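Phosphoribosyl-glycinamide (GAR) synthetase (Cryptococcus neoformans var. grubii serotype A, PDB 7LVO) catalyses, through this N-terminal half of a bifunctional enzyme, the ATP-dependent ligation of glycine to 5-phosphoribosylamine, the second step of de novo purine biosynthesis. Local coordinates at residues K295-L298 with E299-K303; F246-G249 with Y250-V253. All blocks are in the same frame, centred on the assembly; numbering follows the deposited sequence.

Contact 1 (K295-L298 with E299-K303); sequences KDVL and EPTIK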
loop_
_atom_site.group_PDB
_atom_site.type_symbol
_atom_site.label_atom_id
_atom_site.label_comp_id
_atom_site.label_asym_id
_atom_site.label_seq_id
_atom_site.Cartn_x
_atom_site.Cartn_y
_atom_site.Cartn_z
ATOM N N LYS A 295 1.518 -3.003 -20.488
ATOM C CA LYS A 295 0.697 -3.422 -21.621
ATOM C C LYS A 295 -0.078 -4.705 -21.344
ATOM O O LYS A 295 -1.165 -4.894 -21.895
ATOM C CB LYS A 295 1.569 -3.617 -22.863
ATOM C CG LYS A 295 2.148 -2.333 -23.439
ATOM C CD LYS A 295 1.049 -1.358 -23.844
ATOM C CE LYS A 295 1.562 -0.313 -24.819
ATOM N NZ LYS A 295 1.890 -0.912 -26.145
ATOM N N ASP A 296 0.459 -5.598 -20.519
ATOM C CA ASP A 296 -0.151 -6.899 -20.298
ATOM C C ASP A 296 -0.970 -6.984 -19.019
ATOM O O ASP A 296 -1.732 -7.947 -18.862
ATOM C CB ASP A 296 0.932 -7.986 -20.266
ATOM C CG ASP A 296 1.776 -8.005 -21.527
ATOM O OD1 ASP A 296 1.468 -7.231 -22.460
ATOM O OD2 ASP A 296 2.747 -8.787 -21.580
ATOM N N VAL A 297 -0.834 -6.019 -18.105
ATOM C CA VAL A 297 -1.533 -6.087 -16.824
ATOM C C VAL A 297 -2.291 -4.795 -16.545
ATOM O O VAL A 297 -3.521 -4.796 -16.429
ATOM C CB VAL A 297 -0.540 -6.390 -15.681
ATOM C CG1 VAL A 297 -1.230 -6.314 -14.330
ATOM C CG2 VAL A 297 0.107 -7.754 -15.887
ATOM N N LEU A 298 -1.565 -3.684 -16.418
ATOM C CA LEU A 298 -2.183 -2.443 -15.954
ATOM C C LEU A 298 -3.300 -1.991 -16.889
ATOM O O LEU A 298 -4.436 -1.773 -16.463
ATOM C CB LEU A 298 -1.115 -1.355 -15.821
ATOM C CG LEU A 298 -0.347 -1.329 -14.497
ATOM C CD1 LEU A 298 0.282 -2.674 -14.197
ATOM C CD2 LEU A 298 0.712 -0.228 -14.528
ATOM N N GLU A 299 -2.993 -1.833 -18.174
ATOM C CA GLU A 299 -4.018 -1.360 -19.105
ATOM C C GLU A 299 -5.124 -2.389 -19.288
ATOM O O GLU A 299 -6.310 -2.008 -19.260
ATOM C CB GLU A 299 -3.368 -0.969 -20.437
ATOM C CG GLU A 299 -2.553 0.315 -20.344
ATOM C CD GLU A 299 -1.776 0.631 -21.607
ATOM O OE1 GLU A 299 -1.711 -0.236 -22.504
ATOM O OE2 GLU A 299 -1.223 1.745 -21.695
ATOM N N PRO A 300 -4.835 -3.677 -19.484
ATOM C CA PRO A 300 -5.930 -4.663 -19.488
ATOM C C PRO A 300 -6.731 -4.673 -18.200
ATOM O O PRO A 300 -7.935 -4.969 -18.225
ATOM C CB PRO A 300 -5.205 -5.998 -19.712
ATOM C CG PRO A 300 -3.956 -5.622 -20.436
ATOM C CD PRO A 300 -3.546 -4.270 -19.889
ATOM N N THR A 301 -6.101 -4.360 -17.064
ATOM C CA THR A 301 -6.843 -4.299 -15.811
ATOM C C THR A 301 -7.819 -3.125 -15.811
ATOM O O THR A 301 -9.000 -3.291 -15.489
ATOM C CB THR A 301 -5.878 -4.196 -14.627
ATOM O OG1 THR A 301 -5.112 -5.405 -14.512
ATOM C CG2 THR A 301 -6.639 -3.965 -13.334
ATOM N N ILE A 302 -7.338 -1.931 -16.168
ATOM C CA ILE A 302 -8.199 -0.752 -16.163
ATOM C C ILE A 302 -9.318 -0.906 -17.180
ATOM O O ILE A 302 -10.480 -0.590 -16.896
ATOM C CB ILE A 302 -7.369 0.519 -16.421
ATOM C CG1 ILE A 302 -6.356 0.730 -15.300
ATOM C CG2 ILE A 302 -8.280 1.735 -16.567
ATOM C CD1 ILE A 302 -6.963 0.831 -13.915
ATOM N N LYS A 303 -8.989 -1.389 -18.383
ATOM C CA LYS A 303 -10.024 -1.626 -19.386
ATOM C C LYS A 303 -10.998 -2.701 -18.920
ATOM O O LYS A 303 -12.216 -2.575 -19.101
ATOM C CB LYS A 303 -9.385 -2.026 -20.721
ATOM C CG LYS A 303 -10.387 -2.221 -21.847
ATOM C CD LYS A 303 -9.755 -2.902 -23.056
ATOM C CE LYS A 303 -8.655 -2.054 -23.675
ATOM N NZ LYS A 303 -8.099 -2.689 -24.906
#
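With chi1 near -66°, Thr-301 holds OG1 anti to its own carbonyl carbon and turned back over the preceding helical turn, beside Val-297. Val-297 CG1 lies alongside Thr-301 OG1. This is an intrahelical threonine-to-backbone contact in the middle of helix 287-307 of the ATP-grasp domain, where a proline interrupts the regular bonding. Two donors of Thr-301 grip one carbonyl: OG1 lies 2.6 Å from Val-297 O and N lies 2.7 Å from the same Val-297 O. The backbone N-H comes in tilted 20° from the carbonyl plane, whereas the hydroxyl sits above that plane, 46° out of it. The hydroxyl also hydrogen-bonds Tyr-332 OH, which ties this turn to strand 326-333, on the face where Val-297 and Leu-298 pack on Phe-320 of strand 315-323. One residue on, Ile-302 N reaches Leu-298 O at 2.9 Å, a nearly straight bond of the ordinary helical kind.

Pro-300 has no N-H to give the turn before, and the helix kinks there. A wider pi-type turn precedes it at 295-298. The proline ring lies against the preceding turn instead, with its CG and CD both 3.2 Å from Lys-295 O. On the outer surface Glu-299 and Lys-295 lie side by side, pointing the same way. Their charged atoms do not meet, and the lysine has a weak, long ion pair with Glu-291. Asp-296 turns instead to a salt bridge with Arg-292. What touches between Lys-295 and Glu-299 is methylene against carboxylate: Lys-295 CD lies 3.3 Å from Glu-299 OE1.

Contact 2 (F246-G249 with Y250-V253); sequences FSDG and YTIV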
loop_
_atom_site.group_PDB
_atom_site.type_symbol
_atom_site.label_atom_id
_atom_site.label_comp_id
_atom_site.label_asym_id
_atom_site.label_seq_id
_atom_site.Cartn_x
_atom_site.Cartn_y
_atom_site.Cartn_z
ATOM N N PHE A 246 -1.488 5.795 -10.901
ATOM C CA PHE A 246 -2.703 6.585 -10.749
ATOM C C PHE A 246 -3.686 6.240 -11.856
ATOM O O PHE A 246 -3.292 6.025 -13.005
ATOM C CB PHE A 246 -2.383 8.080 -10.790
ATOM C CG PHE A 246 -1.469 8.538 -9.693
ATOM C CD1 PHE A 246 -1.971 8.921 -8.466
ATOM C CD2 PHE A 246 -0.092 8.591 -9.897
ATOM C CE1 PHE A 246 -1.122 9.347 -7.452
ATOM C CE2 PHE A 246 0.756 9.006 -8.895
ATOM C CZ PHE A 246 0.239 9.395 -7.667
ATOM N N SER A 247 -4.975 6.216 -11.514
ATOM C CA SER A 247 -6.015 5.847 -12.465
ATOM C C SER A 247 -7.239 6.720 -12.272
ATOM O O SER A 247 -7.658 6.973 -11.137
ATOM C CB SER A 247 -6.417 4.374 -12.312
ATOM O OG SER A 247 -7.526 4.060 -13.120
ATOM N N ASP A 248 -7.811 7.174 -13.386
ATOM C CA ASP A 248 -9.080 7.894 -13.369
ATOM C C ASP A 248 -10.198 7.105 -14.046
ATOM O O ASP A 248 -11.235 7.680 -14.396
ATOM C CB ASP A 248 -8.917 9.270 -14.013
ATOM C CG ASP A 248 -8.823 9.212 -15.532
ATOM O OD1 ASP A 248 -8.802 8.101 -16.120
ATOM O OD2 ASP A 248 -8.773 10.298 -16.148
ATOM N N GLY A 249 -10.006 5.795 -14.230
ATOM C CA GLY A 249 -10.954 4.936 -14.886
ATOM C C GLY A 249 -10.661 4.710 -16.357
ATOM O O GLY A 249 -11.053 3.678 -16.910
ATOM N N TYR A 250 -10.010 5.673 -17.000
ATOM C CA TYR A 250 -9.557 5.547 -18.380
ATOM C C TYR A 250 -8.044 5.676 -18.473
ATOM O O TYR A 250 -7.373 4.758 -18.959
ATOM C CB TYR A 250 -10.227 6.610 -19.267
ATOM C CG TYR A 250 -11.545 6.196 -19.882
ATOM C CD1 TYR A 250 -11.583 5.383 -21.000
ATOM C CD2 TYR A 250 -12.758 6.645 -19.350
ATOM C CE1 TYR A 250 -12.793 5.005 -21.577
ATOM C CE2 TYR A 250 -13.963 6.278 -19.910
ATOM C CZ TYR A 250 -13.978 5.463 -21.028
ATOM O OH TYR A 250 -15.171 5.100 -21.588
ATOM N N THR A 251 -7.492 6.792 -18.013
ATOM C CA THR A 251 -6.060 7.017 -18.028
ATOM C C THR A 251 -5.413 6.382 -16.803
ATOM O O THR A 251 -5.964 6.425 -15.699
ATOM C CB THR A 251 -5.768 8.517 -18.056
ATOM O OG1 THR A 251 -6.374 9.100 -19.219
ATOM C CG2 THR A 251 -4.264 8.776 -18.063
ATOM N N ILE A 252 -4.246 5.777 -17.005
ATOM C CA ILE A 252 -3.461 5.201 -15.915
ATOM C C ILE A 252 -2.013 5.634 -16.096
ATOM O O ILE A 252 -1.427 5.422 -17.166
ATOM C CB ILE A 252 -3.581 3.668 -15.868
ATOM C CG1 ILE A 252 -2.726 3.115 -14.723
ATOM C CG2 ILE A 252 -3.189 3.050 -17.197
ATOM C CD1 ILE A 252 -3.058 1.684 -14.340
ATOM N N VAL A 253 -1.446 6.251 -15.060
ATOM C CA VAL A 253 -0.085 6.779 -15.104
ATOM C C VAL A 253 0.765 6.058 -14.063
ATOM O O VAL A 253 0.589 6.284 -12.859
ATOM C CB VAL A 253 -0.068 8.297 -14.862
ATOM C CG1 VAL A 253 1.356 8.829 -14.868
ATOM C CG2 VAL A 253 -0.916 9.021 -15.918
#
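A beta hairpin of the ATP-grasp domain turns here, between strand 240-248 and strand 252-254. Phe-246 and Val-253 form an antiparallel hydrogen-bonded pair, with Phe-246 N 2.9 Å from Val-253 O and Val-253 N 2.8 Å from Phe-246 O. Ser-247 and Ile-252 follow as a non-hydrogen-bonded pair. Toward the turn, Ser-247 CA makes a CA-H...O contact of 3.3 Å with Thr-251 O. Asp-248 N then bonds Thr-251 O at 3.1 Å.

The side chain of Asp-248 makes an Asx turn, with OD1 accepting from Tyr-250 N and also from Thr-251 N. Its CG stands between the backbone N and the carbonyl carbon (chi1 75°), and this brings OD1 to those two backbone N-H groups. They approach from opposite faces of the carboxylate plane. Tyr-250 N is 2.9 Å from Asp-248 OD1, nearly along its C-O axis. Thr-251 N is 2.6 Å from the same Asp-248 OD1, on the syn side and 27° out of the plane. Gly-249 has a positive phi of 96°, where a CB would press on Asp-248 O.

Asp-248 OD2 bonds Leu-366 N and Ser-247 OG bonds Phe-312 O. Ile-252 and Ser-247 face helix 287-307, where they meet Ile-302. On the other face of the sheet Phe-246 packs against Val-357, Leu-358 and Cys-361 of helix 354-362.

In the fold
From the N terminus, strand 240-248 comes first, and contact 2 closes the tight turn that sends the chain back along strand 252-254. The chain then passes through strands 259-263 and 277-280 of another sheet before entering helix 287-307, where contact 1 lies. The two contacts are in series and neither encloses the other. They nevertheless touch in space. Ile-302 CG2 of the helix lies 3.4 Å from Gly-249 O of the hairpin, and Leu-298 CB lies 3.9 Å from Ile-252 CD1. Together they pack the helix onto the edge hairpin of a four-stranded antiparallel sheet within the ATP-grasp domain.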